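ORF10 (PDB 6RIW) forms the ketosynthase–chain length factor didomain of a polyunsaturated fatty acid synthase and probably catalyses the condensation that lengthens the growing acyl chain. Local coordinates at residues 117-121 with 190-194; 195-201 with 437-443; 201-207 with 285-291; 208-214 with 677-682; 215-221 with 264-270. All blocks are in the same frame, centred on the assembly; numbering follows the deposited sequence.

Contact 1 (117-121 with 190-194); sequences VILGN and FALDA
Val-117 O receives a weak bond from Phe-190 N (3.3 Å), one rung of a parallel ladder between strands 115-120 and 189-193, whose segment axes run 31° apart. At Ile-118 the contact passes to side chains. Ile-118 and Phe-190 lie side by side and point the same way: CG1 of Ile-118 rests over one face of the Phe-190 ring, 4.2 Å from its centroid, in a CH-pi contact, and Ile-118 CD1 reaches Phe-190 CZ at 3.7 Å. With CG2 anti to the backbone N, the other branch of Ile-118 is turned onto Leu-192 CD2 (3.6 Å). Substituting Ile-118 by an alanine here would probably strip this cover from the ring face and open a gap between Phe-190 and Leu-192. Leu-119 is held through its backbone, its N donating to Phe-190 O (3.1 Å) and its O accepting from Leu-192 N (2.9 Å), while Ala-191 shares its face of the sheet. Gly-120 CA approaches Leu-192 O, and Asn-121 N closes the ladder on that same oxygen at 3.0 Å; the Asn-121 side chain gives its ND2 to Ala-172 O. Strand 217-224 pairs with the far edge of strand 115-120, helix 198-211 packs on Phe-190 and Leu-192, helix 174-183 lies against Leu-119, and strand 659-663 of the chain length factor half continues the pairing beyond strand 189-193.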
# COMPACT_ATOMS: atom_id res chain seq x y z
N VAL A 117 1.14 -2.78 -15.40
CA VAL A 117 1.92 -1.87 -14.54
C VAL A 117 1.85 -2.35 -13.10
O VAL A 117 0.78 -2.70 -12.60
CB VAL A 117 1.45 -0.40 -14.67
CG1 VAL A 117 -0.07 -0.26 -14.48
CG2 VAL A 117 2.24 0.50 -13.69
N ILE A 118 3.01 -2.39 -12.43
CA ILE A 118 3.09 -2.67 -10.99
C ILE A 118 3.76 -1.49 -10.31
O ILE A 118 4.88 -1.10 -10.69
CB ILE A 118 3.84 -3.99 -10.70
CG1 ILE A 118 3.10 -5.17 -11.35
CG2 ILE A 118 3.94 -4.22 -9.19
CD1 ILE A 118 3.86 -6.50 -11.27
N LEU A 119 3.11 -0.91 -9.30
CA LEU A 119 3.52 0.37 -8.73
C LEU A 119 3.78 0.20 -7.24
O LEU A 119 2.85 -0.13 -6.50
CB LEU A 119 2.43 1.43 -8.95
CG LEU A 119 2.68 2.82 -8.36
CD1 LEU A 119 3.74 3.52 -9.18
CD2 LEU A 119 1.35 3.62 -8.32
N GLY A 120 5.01 0.46 -6.79
CA GLY A 120 5.24 0.56 -5.35
C GLY A 120 4.66 1.86 -4.81
O GLY A 120 4.77 2.92 -5.43
N ASN A 121 4.05 1.79 -3.62
CA ASN A 121 3.32 2.95 -3.11
C ASN A 121 3.11 2.83 -1.60
O ASN A 121 2.94 1.72 -1.08
CB ASN A 121 1.97 3.08 -3.83
CG ASN A 121 1.25 4.37 -3.52
OD1 ASN A 121 1.85 5.36 -3.10
ND2 ASN A 121 -0.08 4.36 -3.69
N PHE A 190 -1.62 -3.44 -10.45
CA PHE A 190 -1.87 -3.31 -9.02
C PHE A 190 -0.74 -2.49 -8.42
O PHE A 190 0.28 -2.23 -9.06
CB PHE A 190 -2.01 -4.67 -8.32
CG PHE A 190 -0.79 -5.59 -8.44
CD1 PHE A 190 -0.65 -6.44 -9.52
CD2 PHE A 190 0.16 -5.62 -7.42
CE1 PHE A 190 0.48 -7.31 -9.61
CE2 PHE A 190 1.27 -6.48 -7.48
CZ PHE A 190 1.43 -7.33 -8.58
N ALA A 191 -0.97 -2.03 -7.19
CA ALA A 191 0.06 -1.41 -6.37
C ALA A 191 0.49 -2.39 -5.29
O ALA A 191 -0.26 -3.30 -4.92
CB ALA A 191 -0.44 -0.11 -5.74
N LEU A 192 1.71 -2.21 -4.79
CA LEU A 192 2.19 -3.04 -3.69
C LEU A 192 2.98 -2.17 -2.72
O LEU A 192 3.41 -1.06 -3.06
CB LEU A 192 3.07 -4.21 -4.19
CG LEU A 192 4.40 -3.89 -4.88
CD1 LEU A 192 5.55 -3.61 -3.91
CD2 LEU A 192 4.80 -5.06 -5.78
N ASP A 193 3.18 -2.70 -1.51
CA ASP A 193 3.98 -2.05 -0.48
C ASP A 193 4.90 -3.10 0.11
O ASP A 193 4.43 -4.10 0.66
CB ASP A 193 3.08 -1.41 0.59
CG ASP A 193 3.84 -0.66 1.71
OD1 ASP A 193 5.06 -0.38 1.60
OD2 ASP A 193 3.16 -0.30 2.72
N ALA A 194 6.20 -2.89 -0.04
CA ALA A 194 7.25 -3.64 0.66
C ALA A 194 8.20 -2.66 1.34
O ALA A 194 9.40 -2.90 1.42
CB ALA A 194 8.02 -4.54 -0.31

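Contact 2 (195-201 with 437-443); sequences ACASSCY and VFGFGGS
Cys-196 SG sits over one face of the Phe-440 ring, 4.0 Å from its centroid and displaced toward the rim, in a sulfur-aromatic contact. The same sulfur takes a weak bond from Phe-440 N at 3.7 Å. Farther along the helix start, Val-437 CG2 is wedged against Ala-197 CA (3.5 Å) and Cys-200 CB (3.5 Å), a place it owes to lying between the backbone N and the carbonyl carbon. A glycine in place of Val-437 is likely to leave a gap beneath Ala-197 and Cys-200. Gly-439 passes close to Cys-196, where any CB would collide with the Cys-196 N. Gly-442 and Ser-443 both face Gly-439 in a G1 beta bulge where strands 432-439 and 443-450 turn, and Ser-443 O meets Ala-197 CB. Cys-196 also touches His-331 and His-368, an arrangement consistent with the Cys-His-His site of ketosynthases at the start of a helix. Farther out, one water joins Tyr-201 OH (2.8 Å) to Ser-443 OG (2.9 Å). Ser-198 OG donates to Ala-195 O at 2.7 Å, and Asp-193 holds Ala-195 N. From the chain length factor half, Asn-643 ND2 binds Phe-440 O and Ser-647 OG binds Gly-441 O.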
# COMPACT_ATOMS: atom_id res chain seq x y z
N ALA A 195 7.66 -1.53 1.82
CA ALA A 195 8.41 -0.43 2.46
C ALA A 195 9.56 -0.04 1.54
O ALA A 195 9.34 0.11 0.33
CB ALA A 195 8.81 -0.82 3.88
N CYS A 196 10.80 0.09 2.06
CA CYS A 196 11.94 0.60 1.30
C CYS A 196 12.30 -0.28 0.10
O CYS A 196 13.07 0.16 -0.77
CB CYS A 196 13.16 0.73 2.25
SG CYS A 196 12.73 1.05 4.03
N ALA A 197 11.78 -1.50 0.03
CA ALA A 197 12.13 -2.39 -1.06
C ALA A 197 11.08 -2.41 -2.17
O ALA A 197 11.23 -3.18 -3.13
CB ALA A 197 12.32 -3.82 -0.52
N SER A 198 10.03 -1.59 -2.07
CA SER A 198 8.90 -1.70 -3.00
C SER A 198 9.30 -1.51 -4.46
O SER A 198 8.70 -2.13 -5.34
CB SER A 198 7.80 -0.69 -2.65
OG SER A 198 7.41 -0.80 -1.30
N SER A 199 10.28 -0.64 -4.75
CA SER A 199 10.68 -0.42 -6.14
C SER A 199 11.23 -1.69 -6.77
O SER A 199 10.92 -2.02 -7.93
CB SER A 199 11.70 0.71 -6.25
OG SER A 199 11.17 1.96 -5.84
N CYS A 200 12.07 -2.41 -6.04
CA CYS A 200 12.64 -3.63 -6.62
C CYS A 200 11.68 -4.80 -6.56
O CYS A 200 11.76 -5.69 -7.41
CB CYS A 200 13.95 -3.98 -5.92
SG CYS A 200 15.15 -2.61 -6.15
N TYR A 201 10.78 -4.82 -5.57
CA TYR A 201 9.67 -5.77 -5.63
C TYR A 201 8.85 -5.58 -6.90
O TYR A 201 8.48 -6.56 -7.57
CB TYR A 201 8.78 -5.63 -4.39
CG TYR A 201 9.26 -6.51 -3.24
CD1 TYR A 201 10.49 -6.26 -2.63
CD2 TYR A 201 8.50 -7.58 -2.78
CE1 TYR A 201 10.95 -7.06 -1.58
CE2 TYR A 201 8.95 -8.39 -1.75
CZ TYR A 201 10.18 -8.12 -1.16
OH TYR A 201 10.65 -8.90 -0.13
N VAL A 437 17.85 -3.68 -1.83
CA VAL A 437 16.97 -2.85 -1.01
C VAL A 437 16.44 -3.72 0.13
O VAL A 437 15.99 -4.85 -0.10
CB VAL A 437 15.81 -2.20 -1.80
CG1 VAL A 437 16.33 -1.08 -2.68
CG2 VAL A 437 15.08 -3.24 -2.68
N PHE A 438 16.52 -3.20 1.36
CA PHE A 438 16.14 -3.94 2.57
C PHE A 438 15.15 -3.09 3.37
O PHE A 438 15.55 -2.23 4.16
CB PHE A 438 17.37 -4.29 3.39
CG PHE A 438 18.44 -5.04 2.62
CD1 PHE A 438 18.12 -6.13 1.82
CD2 PHE A 438 19.78 -4.67 2.73
CE1 PHE A 438 19.10 -6.84 1.13
CE2 PHE A 438 20.77 -5.37 2.05
CZ PHE A 438 20.43 -6.45 1.25
N GLY A 439 13.85 -3.35 3.19
CA GLY A 439 12.82 -2.53 3.78
C GLY A 439 12.44 -2.92 5.21
O GLY A 439 12.71 -4.03 5.67
N PHE A 440 11.79 -1.97 5.90
CA PHE A 440 11.19 -2.24 7.19
C PHE A 440 10.24 -3.44 7.10
O PHE A 440 9.56 -3.65 6.09
CB PHE A 440 10.41 -1.01 7.69
CG PHE A 440 11.26 0.22 7.83
CD1 PHE A 440 12.45 0.18 8.55
CD2 PHE A 440 10.89 1.42 7.24
CE1 PHE A 440 13.25 1.31 8.68
CE2 PHE A 440 11.69 2.57 7.36
CZ PHE A 440 12.87 2.51 8.08
N GLY A 441 10.20 -4.23 8.17
CA GLY A 441 9.47 -5.48 8.12
C GLY A 441 10.23 -6.62 7.49
O GLY A 441 9.62 -7.62 7.08
N GLY A 442 11.55 -6.50 7.40
CA GLY A 442 12.37 -7.59 6.90
C GLY A 442 12.23 -7.91 5.42
O GLY A 442 12.51 -9.04 5.02
N SER A 443 11.79 -6.96 4.59
CA SER A 443 11.50 -7.26 3.19
C SER A 443 12.69 -6.92 2.32
O SER A 443 13.05 -5.74 2.18
CB SER A 443 10.25 -6.51 2.73
OG SER A 443 9.15 -6.97 3.50
O HOH W 1 9.08 -9.55 2.14

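Contact 3 (201-207 with 285-291); sequences YSVKLAC and IKGGALS. With MG (magnesium ion), chain B.
Leu-290 CD2 stands over the centre of the Tyr-201 ring, 3.8 Å from the centroid and 5° off the normal, where helix 198-211 of the ketosynthase's thiolase fold packs across strand 283-292. With CG of Leu-290 anti to the carbonyl carbon (chi1 -40°), CD2 also reaches Lys-204 CG, at 3.9 Å, while CD1 extends to Leu-205 CD2. One leucine thus touches Tyr-201, Lys-204 and Leu-205, three residues spread over one turn of the helix. Lys-204 leaves the helix with CG anti to the backbone N, then bends at chi2 and again at chi4. This folded course lays CE 3.3 Å from Gly-288 O, over a stretch of strand that has no side chain there, and returns NZ to its own helix, where it forms a salt bridge with Asp-208. At the other end of the contact the tip of Ile-285 fits between two helix residues, its CD1 3.7 Å from Val-203 CG1 and 3.9 Å from Cys-207 SG. Beyond it, Lys-286 and Gly-287 both face Val-448 in a classic beta bulge. Lys-286 O lies 2.2 Å from a magnesium ion that Met-1 O also binds, and a water lies 2.4 Å from the same ion.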
# COMPACT_ATOMS: atom_id res chain seq x y z
N TYR A 201 10.78 -4.82 -5.57
CA TYR A 201 9.67 -5.77 -5.63
C TYR A 201 8.85 -5.58 -6.90
O TYR A 201 8.48 -6.56 -7.57
CB TYR A 201 8.78 -5.63 -4.39
CG TYR A 201 9.26 -6.51 -3.24
CD1 TYR A 201 10.49 -6.26 -2.63
CD2 TYR A 201 8.50 -7.58 -2.78
CE1 TYR A 201 10.95 -7.06 -1.58
CE2 TYR A 201 8.95 -8.39 -1.75
CZ TYR A 201 10.18 -8.12 -1.16
OH TYR A 201 10.65 -8.90 -0.13
N SER A 202 8.51 -4.33 -7.23
CA SER A 202 7.72 -4.07 -8.43
C SER A 202 8.45 -4.53 -9.70
O SER A 202 7.84 -5.13 -10.59
CB SER A 202 7.38 -2.58 -8.53
OG SER A 202 6.62 -2.20 -7.40
N VAL A 203 9.74 -4.23 -9.79
CA VAL A 203 10.50 -4.63 -10.99
C VAL A 203 10.57 -6.15 -11.10
O VAL A 203 10.30 -6.73 -12.16
CB VAL A 203 11.89 -3.98 -10.98
CG1 VAL A 203 12.81 -4.61 -12.04
CG2 VAL A 203 11.73 -2.46 -11.21
N LYS A 204 10.90 -6.82 -9.99
CA LYS A 204 11.02 -8.27 -10.00
C LYS A 204 9.68 -8.93 -10.35
O LYS A 204 9.63 -9.84 -11.19
CB LYS A 204 11.53 -8.77 -8.65
CG LYS A 204 11.63 -10.29 -8.52
CD LYS A 204 12.55 -10.87 -9.58
CE LYS A 204 12.58 -12.41 -9.56
NZ LYS A 204 11.29 -13.02 -9.12
N LEU A 205 8.58 -8.48 -9.74
CA LEU A 205 7.29 -9.09 -10.08
C LEU A 205 6.86 -8.76 -11.50
O LEU A 205 6.17 -9.56 -12.14
CB LEU A 205 6.22 -8.64 -9.07
CG LEU A 205 6.45 -9.13 -7.64
CD1 LEU A 205 5.30 -8.62 -6.77
CD2 LEU A 205 6.54 -10.65 -7.56
N ALA A 206 7.25 -7.59 -12.01
CA ALA A 206 6.91 -7.28 -13.40
C ALA A 206 7.68 -8.19 -14.36
O ALA A 206 7.12 -8.65 -15.37
CB ALA A 206 7.18 -5.81 -13.71
N CYS A 207 8.96 -8.48 -14.05
CA CYS A 207 9.69 -9.49 -14.80
C CYS A 207 8.98 -10.84 -14.76
O CYS A 207 8.89 -11.53 -15.79
CB CYS A 207 11.12 -9.66 -14.27
SG CYS A 207 12.18 -8.21 -14.43
N ILE A 285 18.24 -7.09 -17.09
CA ILE A 285 17.98 -7.66 -15.78
C ILE A 285 18.23 -9.16 -15.92
O ILE A 285 17.48 -9.87 -16.61
CB ILE A 285 16.56 -7.37 -15.28
CG1 ILE A 285 16.35 -5.84 -15.17
CG2 ILE A 285 16.34 -8.02 -13.92
CD1 ILE A 285 14.91 -5.43 -14.93
N LYS A 286 19.32 -9.63 -15.31
CA LYS A 286 19.75 -11.01 -15.47
C LYS A 286 19.00 -11.94 -14.54
O LYS A 286 18.78 -13.11 -14.87
CB LYS A 286 21.26 -11.12 -15.22
CG LYS A 286 21.91 -12.40 -15.74
CD LYS A 286 21.98 -12.44 -17.27
CE LYS A 286 22.44 -13.81 -17.77
NZ LYS A 286 21.70 -14.93 -17.07
N GLY A 287 18.60 -11.42 -13.38
CA GLY A 287 17.85 -12.21 -12.43
C GLY A 287 17.68 -11.42 -11.15
O GLY A 287 18.06 -10.25 -11.06
N GLY A 288 17.11 -12.09 -10.16
CA GLY A 288 16.97 -11.47 -8.86
C GLY A 288 16.05 -12.29 -8.00
O GLY A 288 15.54 -13.34 -8.42
N ALA A 289 15.83 -11.80 -6.79
CA ALA A 289 15.07 -12.58 -5.83
C ALA A 289 14.50 -11.68 -4.75
O ALA A 289 14.97 -10.56 -4.50
CB ALA A 289 15.92 -13.66 -5.16
N LEU A 290 13.49 -12.21 -4.09
CA LEU A 290 12.88 -11.60 -2.92
C LEU A 290 13.03 -12.55 -1.74
O LEU A 290 13.21 -13.76 -1.89
CB LEU A 290 11.40 -11.30 -3.17
CG LEU A 290 11.11 -10.77 -4.57
CD1 LEU A 290 9.61 -10.88 -4.89
CD2 LEU A 290 11.63 -9.32 -4.72
N SER A 291 12.98 -11.98 -0.54
CA SER A 291 12.97 -12.80 0.66
C SER A 291 12.46 -11.95 1.81
O SER A 291 12.49 -10.72 1.76
CB SER A 291 14.36 -13.36 0.98
OG SER A 291 15.13 -12.40 1.71
MG MG B . 17.53 -14.40 -16.17
O HOH W 2 16.13 -12.46 -16.40

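Contact 4 (208-214 with 677-682); sequences DYLHTGK and ENLFQT
Lys-214 extends almost straight to CE and turns only at chi4 (56°), a bend that swings NZ between Glu-677 and Asn-678. Thr-212 places OG1 between its backbone N and carbonyl carbon, facing the same amide, while Asn-678 has an unusual chi1 of -142° that carries its amide out to meet both. Asn-678 OD1 is therefore gripped twice, by Thr-212 OG1 at 2.7 Å and by Lys-214 NZ at 2.7 Å, each donor in the carbonyl plane and on a lone pair. Lys-214 NZ also forms a salt bridge with Glu-677 OE1 (2.7 Å), met nearly along its C-O axis; the other carboxylate oxygen of Glu-677 pairs with Arg-466. The amide lies over one face of the Tyr-209 ring, the two planes 35° apart, and Lys-214 CD rests over that face as well.

Lys-214 follows a Schellman motif at Gly-213, which ends helix 198-211 of the ketosynthase beside helix 668-682 of the chain length factor, so this polar cluster bridges the two thiolase-like halves. Asn-678 ND2 gives a weak bond to Asp-208 O (3.3 Å) and an ordinary hydrogen bond to a water held by OD2 of Asp-208, whose OD1 is in a salt bridge with Lys-204. A second water links Asp-208 OD2, at 2.6 Å, with Thr-682 OG1, which itself donates back to Asn-678 O. The Thr-212 and Thr-682 side chains cross at about a right angle, their CG2 atoms 3.6 Å apart. A third water joins Thr-212 O to Gln-681 NE2, which also bonds to Lys-464 O.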
# COMPACT_ATOMS: atom_id res chain seq x y z
N ASP A 208 8.48 -11.24 -13.58
CA ASP A 208 7.73 -12.50 -13.46
C ASP A 208 6.53 -12.52 -14.39
O ASP A 208 6.22 -13.56 -14.99
CB ASP A 208 7.21 -12.70 -12.03
CG ASP A 208 8.31 -12.97 -11.02
OD1 ASP A 208 9.47 -13.26 -11.41
OD2 ASP A 208 8.00 -12.91 -9.80
N TYR A 209 5.80 -11.40 -14.50
CA TYR A 209 4.64 -11.39 -15.37
C TYR A 209 5.06 -11.51 -16.84
O TYR A 209 4.33 -12.10 -17.64
CB TYR A 209 3.79 -10.12 -15.14
CG TYR A 209 2.84 -10.26 -13.94
CD1 TYR A 209 3.29 -10.82 -12.76
CD2 TYR A 209 1.49 -9.86 -14.02
CE1 TYR A 209 2.44 -10.98 -11.64
CE2 TYR A 209 0.63 -10.01 -12.91
CZ TYR A 209 1.13 -10.57 -11.72
OH TYR A 209 0.33 -10.74 -10.60
N LEU A 210 6.23 -10.96 -17.19
CA LEU A 210 6.77 -11.18 -18.53
C LEU A 210 7.14 -12.65 -18.74
O LEU A 210 6.91 -13.20 -19.82
CB LEU A 210 7.98 -10.26 -18.80
CG LEU A 210 7.67 -8.76 -18.91
CD1 LEU A 210 8.92 -7.88 -18.96
CD2 LEU A 210 6.75 -8.42 -20.13
N HIS A 211 7.69 -13.31 -17.72
CA HIS A 211 8.14 -14.69 -17.89
C HIS A 211 6.98 -15.66 -18.03
O HIS A 211 7.12 -16.70 -18.69
CB HIS A 211 9.02 -15.11 -16.72
CG HIS A 211 10.37 -14.47 -16.75
ND1 HIS A 211 11.04 -14.08 -15.61
CD2 HIS A 211 11.18 -14.15 -17.78
CE1 HIS A 211 12.20 -13.55 -15.94
NE2 HIS A 211 12.31 -13.57 -17.26
N THR A 212 5.82 -15.37 -17.43
CA THR A 212 4.69 -16.27 -17.60
C THR A 212 3.83 -15.89 -18.80
O THR A 212 2.83 -16.56 -19.06
CB THR A 212 3.82 -16.30 -16.33
OG1 THR A 212 3.31 -14.99 -16.06
CG2 THR A 212 4.63 -16.78 -15.11
N GLY A 213 4.19 -14.83 -19.51
CA GLY A 213 3.37 -14.42 -20.62
C GLY A 213 2.07 -13.75 -20.24
O GLY A 213 1.19 -13.59 -21.09
N LYS A 214 1.91 -13.34 -18.98
CA LYS A 214 0.74 -12.55 -18.60
C LYS A 214 0.75 -11.19 -19.28
O LYS A 214 -0.32 -10.56 -19.38
CB LYS A 214 0.68 -12.40 -17.07
CG LYS A 214 0.21 -13.70 -16.38
CD LYS A 214 -0.37 -13.46 -14.96
CE LYS A 214 -0.94 -14.76 -14.36
NZ LYS A 214 0.04 -15.94 -14.27
N GLU A 677 -0.80 -17.33 -8.14
CA GLU A 677 -0.56 -18.23 -9.27
C GLU A 677 0.80 -17.96 -9.90
O GLU A 677 1.60 -18.87 -10.17
CB GLU A 677 -1.67 -18.07 -10.32
CG GLU A 677 -1.48 -18.96 -11.54
CD GLU A 677 -2.33 -18.55 -12.74
OE1 GLU A 677 -1.90 -17.64 -13.50
OE2 GLU A 677 -3.40 -19.17 -12.95
N ASN A 678 1.11 -16.68 -10.12
CA ASN A 678 2.36 -16.36 -10.78
C ASN A 678 3.55 -16.72 -9.91
O ASN A 678 4.60 -17.15 -10.42
CB ASN A 678 2.38 -14.88 -11.15
CG ASN A 678 3.01 -14.64 -12.46
OD1 ASN A 678 2.37 -14.78 -13.51
ND2 ASN A 678 4.29 -14.30 -12.44
N LEU A 679 3.42 -16.56 -8.58
CA LEU A 679 4.53 -16.90 -7.69
C LEU A 679 4.86 -18.39 -7.77
O LEU A 679 6.03 -18.79 -7.73
CB LEU A 679 4.20 -16.49 -6.26
CG LEU A 679 4.25 -14.98 -5.96
CD1 LEU A 679 3.86 -14.72 -4.51
CD2 LEU A 679 5.64 -14.39 -6.23
N PHE A 680 3.84 -19.24 -7.87
CA PHE A 680 4.10 -20.67 -8.00
C PHE A 680 4.75 -21.00 -9.34
O PHE A 680 5.55 -21.93 -9.42
CB PHE A 680 2.81 -21.46 -7.80
CG PHE A 680 2.30 -21.45 -6.37
CD1 PHE A 680 3.12 -21.81 -5.32
CD2 PHE A 680 0.99 -21.10 -6.11
CE1 PHE A 680 2.64 -21.82 -4.01
CE2 PHE A 680 0.49 -21.09 -4.81
CZ PHE A 680 1.32 -21.45 -3.75
N GLN A 681 4.43 -20.24 -10.39
CA GLN A 681 5.05 -20.50 -11.69
C GLN A 681 6.52 -20.10 -11.73
O GLN A 681 7.28 -20.67 -12.51
CB GLN A 681 4.31 -19.75 -12.79
CG GLN A 681 2.92 -20.27 -13.09
CD GLN A 681 2.28 -19.51 -14.22
OE1 GLN A 681 1.63 -18.50 -14.00
NE2 GLN A 681 2.51 -19.95 -15.45
N THR A 682 6.92 -19.09 -10.96
CA THR A 682 8.22 -18.47 -11.16
C THR A 682 9.19 -18.66 -10.00
O THR A 682 10.33 -18.19 -10.09
CB THR A 682 8.08 -16.96 -11.44
OG1 THR A 682 7.47 -16.31 -10.32
CG2 THR A 682 7.22 -16.72 -12.67
O HOH W 3 5.53 -13.89 -9.70
O HOH W 4 8.87 -14.90 -8.38
O HOH W 5 1.69 -18.82 -17.93

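Contact 5 (215-221 with 264-270); sequences ANMMLAG and GMMVLKR
Leu-219 and Val-267 lie side by side across the strand pair, pointing the same way, with Leu-219 CD2 3.6 Å from Val-267 CG2. Met-265 crosses Leu-219 at about a right angle; bent at chi2 and chi3, it curls its sulfur back over the neighbouring strand, bringing SD 3.5 Å from Ala-220 C. Gly-221 leaves room for this, since a CB there would collide with Met-265 SD. Met-217 crosses Val-267 obliquely, its CG 3.7 Å from Val-267 CG1. On the other face Ala-220 CB meets Leu-268 CD1 more loosely. Between the faces, Met-218 pairs with Leu-268 and Ala-220 with Met-266, two hydrogen-bonded antiparallel pairs with both bonds made in each. The strand ends are tied by Arg-270: its NH1 binds Asn-216 OD1 at 2.8 Å, the amide almost perpendicular to the guanidinium, and NH2 donates to Ala-215 O at 2.9 Å. A water over the centre of the guanidinium joins Asn-216 O to Arg-270 N, and Asp-273 pairs with NH1. Helix 88-104 packs on the Leu-219, Met-265 and Val-267 face, while helix 198-211 packs on that of Ala-220 and Leu-268, consistent with one beta layer of the alpha-beta-alpha-beta-alpha thiolase fold.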
# COMPACT_ATOMS: atom_id res chain seq x y z
N ALA A 215 1.90 -10.75 -19.77
CA ALA A 215 2.04 -9.49 -20.49
C ALA A 215 3.19 -9.63 -21.47
O ALA A 215 4.04 -10.52 -21.34
CB ALA A 215 2.31 -8.32 -19.52
N ASN A 216 3.22 -8.73 -22.47
CA ASN A 216 4.33 -8.61 -23.41
C ASN A 216 5.16 -7.36 -23.17
O ASN A 216 6.24 -7.24 -23.75
CB ASN A 216 3.81 -8.63 -24.85
CG ASN A 216 3.13 -9.94 -25.20
OD1 ASN A 216 3.48 -11.00 -24.68
ND2 ASN A 216 2.12 -9.86 -26.06
N MET A 217 4.69 -6.46 -22.32
CA MET A 217 5.44 -5.31 -21.86
C MET A 217 4.95 -5.02 -20.45
O MET A 217 3.79 -5.31 -20.12
CB MET A 217 5.22 -4.10 -22.79
CG MET A 217 6.09 -2.88 -22.51
SD MET A 217 5.81 -1.56 -23.74
CE MET A 217 4.57 -2.31 -24.81
N MET A 218 5.84 -4.51 -19.60
CA MET A 218 5.43 -4.11 -18.26
C MET A 218 6.04 -2.76 -17.89
O MET A 218 7.22 -2.50 -18.16
CB MET A 218 5.85 -5.14 -17.19
CG MET A 218 5.05 -6.44 -17.19
SD MET A 218 3.30 -6.23 -16.80
CE MET A 218 3.40 -5.70 -15.06
N LEU A 219 5.23 -1.91 -17.26
CA LEU A 219 5.73 -0.76 -16.51
C LEU A 219 5.97 -1.19 -15.06
O LEU A 219 5.14 -1.87 -14.45
CB LEU A 219 4.73 0.39 -16.54
CG LEU A 219 4.56 1.19 -17.83
CD1 LEU A 219 3.43 2.19 -17.67
CD2 LEU A 219 5.83 1.92 -18.17
N ALA A 220 7.12 -0.82 -14.52
CA ALA A 220 7.41 -1.09 -13.12
C ALA A 220 8.04 0.14 -12.51
O ALA A 220 8.99 0.71 -13.06
CB ALA A 220 8.32 -2.31 -12.94
N GLY A 221 7.55 0.54 -11.36
CA GLY A 221 8.02 1.77 -10.77
C GLY A 221 7.46 1.93 -9.38
O GLY A 221 6.93 0.98 -8.80
N GLY A 264 9.52 7.05 -9.91
CA GLY A 264 10.29 6.55 -11.03
C GLY A 264 9.52 5.48 -11.77
O GLY A 264 8.62 4.84 -11.22
N MET A 265 9.87 5.29 -13.04
CA MET A 265 9.21 4.25 -13.83
C MET A 265 10.18 3.67 -14.84
O MET A 265 10.96 4.40 -15.44
CB MET A 265 7.97 4.81 -14.55
CG MET A 265 7.03 3.75 -15.10
SD MET A 265 6.15 2.75 -13.86
CE MET A 265 5.27 4.03 -12.91
N MET A 266 10.09 2.36 -15.06
CA MET A 266 10.86 1.69 -16.11
C MET A 266 9.93 0.88 -16.99
O MET A 266 8.89 0.37 -16.54
CB MET A 266 11.90 0.77 -15.50
CG MET A 266 13.16 1.45 -15.03
SD MET A 266 13.91 0.42 -13.74
CE MET A 266 13.38 -1.18 -14.34
N VAL A 267 10.31 0.72 -18.26
CA VAL A 267 9.57 -0.09 -19.24
C VAL A 267 10.39 -1.35 -19.51
O VAL A 267 11.57 -1.25 -19.87
CB VAL A 267 9.32 0.67 -20.55
CG1 VAL A 267 8.45 -0.18 -21.47
CG2 VAL A 267 8.70 2.03 -20.30
N LEU A 268 9.76 -2.52 -19.33
CA LEU A 268 10.43 -3.81 -19.42
C LEU A 268 9.84 -4.68 -20.54
O LEU A 268 8.62 -4.75 -20.71
CB LEU A 268 10.31 -4.59 -18.11
CG LEU A 268 10.71 -3.87 -16.83
CD1 LEU A 268 10.54 -4.79 -15.62
CD2 LEU A 268 12.15 -3.39 -16.93
N LYS A 269 10.72 -5.38 -21.26
CA LYS A 269 10.30 -6.38 -22.24
C LYS A 269 11.24 -7.57 -22.16
O LYS A 269 12.39 -7.44 -21.72
CB LYS A 269 10.29 -5.81 -23.68
CG LYS A 269 9.16 -4.81 -23.96
CD LYS A 269 9.38 -4.07 -25.29
CE LYS A 269 9.23 -5.00 -26.49
NZ LYS A 269 9.01 -4.23 -27.77
N ARG A 270 10.75 -8.74 -22.57
CA ARG A 270 11.65 -9.87 -22.76
C ARG A 270 12.70 -9.48 -23.81
O ARG A 270 12.39 -8.80 -24.79
CB ARG A 270 10.86 -11.12 -23.20
CG ARG A 270 9.90 -11.65 -22.12
CD ARG A 270 9.04 -12.83 -22.58
NE ARG A 270 8.18 -12.44 -23.69
CZ ARG A 270 6.92 -12.04 -23.57
NH1 ARG A 270 6.23 -11.67 -24.63
NH2 ARG A 270 6.34 -12.01 -22.37
O HOH W 6 8.29 -8.91 -23.96

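Helix 198-211 ties the set together: contacts 2, 3 and 4 use its start, middle and end in turn, and contacts 1 and 5 involve strands it packs on. Contacts 2 and 3 share Tyr-201, with centres about 12 Å apart, whereas contacts 2 and 4 are about 21 Å apart. Strands 115-120 and 217-224 are neighbours, joining contact 1 to contact 5 with centres about 13 Å apart. Along the chain contact 1 closes first; contact 5 then falls within the spans of 2, 3 and 4. Contact 4 alone has a segment in the chain length factor, where the end of the helix meets helix 668-682, although contacts 1 and 2 also border that half.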